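Local coordinates for methionine-binding lipoprotein MetQ (Bacillus subtilis subsp. subtilis, PDB 4GOT) that binds methionine outside the cell membrane and probably hands it to the permease of the MetNPQ ABC transporter, which also serves methionine sulfoxide uptake, at residues L227-K230 / K231-D234. Residues are numbered along the deposited sequence; the frame is centred on the assembly and turned at random.
Sequences LHSK and KIKD
Lys233 folds back along the turn that precedes its own helix until its ammonium group reaches His228. The path can be followed atom by atom. CB and CG run past Ser229 O, with Lys233 CG 3.5 Å from Ser229 O; CG lies anti to the carbonyl carbon (chi1 -69°), which turns the chain back toward the start of the helix. Along the next two extended torsions CD passes His228 O, Lys233 CE comes 3.6 Å from His228 O, and a bend at chi4 swings NZ to the imidazole. Lys233 NZ donates to His228 ND1 over 3.2 Å, approaching 33° out of the ring plane, a tilted bond and not one lying in that plane. A water 2.7 Å from Lys233 NZ accepts from it and donates to Leu227 O, while Val247 O offers the ammonium a further, weak bond. The NE2 of His228 bonds weakly to Ala83 O, which probably helps to limit rotation of the ring.

Ser229 is the N-cap. With OG placed between the backbone N and the carbonyl carbon, the Ser229 OG hydroxyl accepts from Ile232 N at 3.1 Å, and the N-H...O angle of 166° supports a true capping bond; OG is also hydrogen-bonded to Val226 O. The first helical turn closes behind it as Lys233 N bonds Ser229 O at 3.0 Å. On another side of this turn, Lys230 NZ forms a rather long salt bridge to Asp234 OD2 at 3.5 Å.

The contact is thus a capped helix start, following the short link between helices 218-227 and 230-239. Leu227, Ser229, Lys231 and Ile232 rest on helix 14-29, whereas His228 reaches strand 78-86 and Lys233 the residue just after strand 245-246, the two strands being neighbours at one edge of the six-stranded sheet.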
loop_
_atom_site.group_PDB
_atom_site.type_symbol
_atom_site.label_atom_id
_atom_site.label_comp_id
_atom_site.label_asym_id
_atom_site.label_seq_id
_atom_site.Cartn_x
_atom_site.Cartn_y
_atom_site.Cartn_z
ATOM N N LEU A 227 9.161 1.110 15.591
ATOM C CA LEU A 227 8.516 1.695 14.382
ATOM C C LEU A 227 7.668 2.952 14.703
ATOM O O LEU A 227 7.274 3.737 13.791
ATOM C CB LEU A 227 7.677 0.671 13.634
ATOM C CG LEU A 227 8.390 -0.511 13.011
ATOM C CD1 LEU A 227 7.374 -1.527 12.459
ATOM C CD2 LEU A 227 9.387 -0.068 11.952
ATOM N N HIS A 228 7.438 3.169 15.979
ATOM C CA HIS A 228 6.772 4.437 16.428
ATOM C C HIS A 228 7.729 5.369 17.122
ATOM O O HIS A 228 7.308 6.400 17.615
ATOM C CB HIS A 228 5.525 4.130 17.258
ATOM C CG HIS A 228 4.448 3.593 16.402
ATOM N ND1 HIS A 228 3.600 4.424 15.703
ATOM C CD2 HIS A 228 4.186 2.329 15.973
ATOM C CE1 HIS A 228 2.834 3.685 14.906
ATOM N NE2 HIS A 228 3.178 2.411 15.044
ATOM N N SER A 229 9.024 5.027 17.155
ATOM C CA SER A 229 10.015 5.947 17.795
ATOM C C SER A 229 10.106 7.300 17.055
ATOM O O SER A 229 9.770 7.401 15.860
ATOM C CB SER A 229 11.405 5.298 17.853
ATOM O OG SER A 229 11.959 5.117 16.561
ATOM N N LYS A 230 10.593 8.325 17.736
ATOM C CA LYS A 230 10.856 9.610 17.070
ATOM C C LYS A 230 11.866 9.406 15.940
ATOM O O LYS A 230 11.675 9.942 14.865
ATOM C CB LYS A 230 11.344 10.705 18.034
ATOM C CG LYS A 230 11.436 12.097 17.381
ATOM C CD LYS A 230 12.076 13.153 18.269
ATOM C CE LYS A 230 12.288 14.486 17.537
ATOM N NZ LYS A 230 11.059 15.034 16.884
ATOM N N LYS A 231 12.921 8.626 16.173
ATOM C CA LYS A 231 13.911 8.349 15.112
ATOM C C LYS A 231 13.292 7.777 13.839
ATOM O O LYS A 231 13.573 8.274 12.751
ATOM C CB LYS A 231 15.023 7.413 15.610
ATOM C CG LYS A 231 16.034 8.109 16.489
ATOM C CD LYS A 231 16.884 7.128 17.280
ATOM C CE LYS A 231 18.164 7.782 17.749
ATOM N NZ LYS A 231 18.552 7.233 19.071
ATOM N N ILE A 232 12.440 6.749 13.950
ATOM C CA ILE A 232 11.812 6.172 12.752
ATOM C C ILE A 232 10.797 7.132 12.080
ATOM O O ILE A 232 10.814 7.276 10.863
ATOM C CB ILE A 232 11.273 4.739 12.996
ATOM C CG1 ILE A 232 12.452 3.757 13.153
ATOM C CG2 ILE A 232 10.380 4.280 11.854
ATOM C CD1 ILE A 232 13.434 3.738 11.997
ATOM N N LYS A 233 9.975 7.842 12.854
ATOM C CA LYS A 233 9.050 8.811 12.265
ATOM C C LYS A 233 9.761 9.941 11.505
ATOM O O LYS A 233 9.337 10.314 10.419
ATOM C CB LYS A 233 8.098 9.398 13.330
ATOM C CG LYS A 233 7.068 8.375 13.871
ATOM C CD LYS A 233 6.039 9.029 14.795
ATOM C CE LYS A 233 5.046 7.982 15.330
ATOM N NZ LYS A 233 4.285 7.240 14.281
ATOM N N ASP A 234 10.818 10.476 12.101
ATOM C CA ASP A 234 11.671 11.500 11.466
ATOM C C ASP A 234 12.403 10.939 10.216
ATOM O O ASP A 234 12.567 11.638 9.222
ATOM C CB ASP A 234 12.718 12.021 12.448
ATOM C CG ASP A 234 12.130 12.905 13.546
ATOM O OD1 ASP A 234 10.975 13.395 13.413
ATOM O OD2 ASP A 234 12.869 13.136 14.542
HETATM O O HOH W 1 5.449 5.489 12.634
#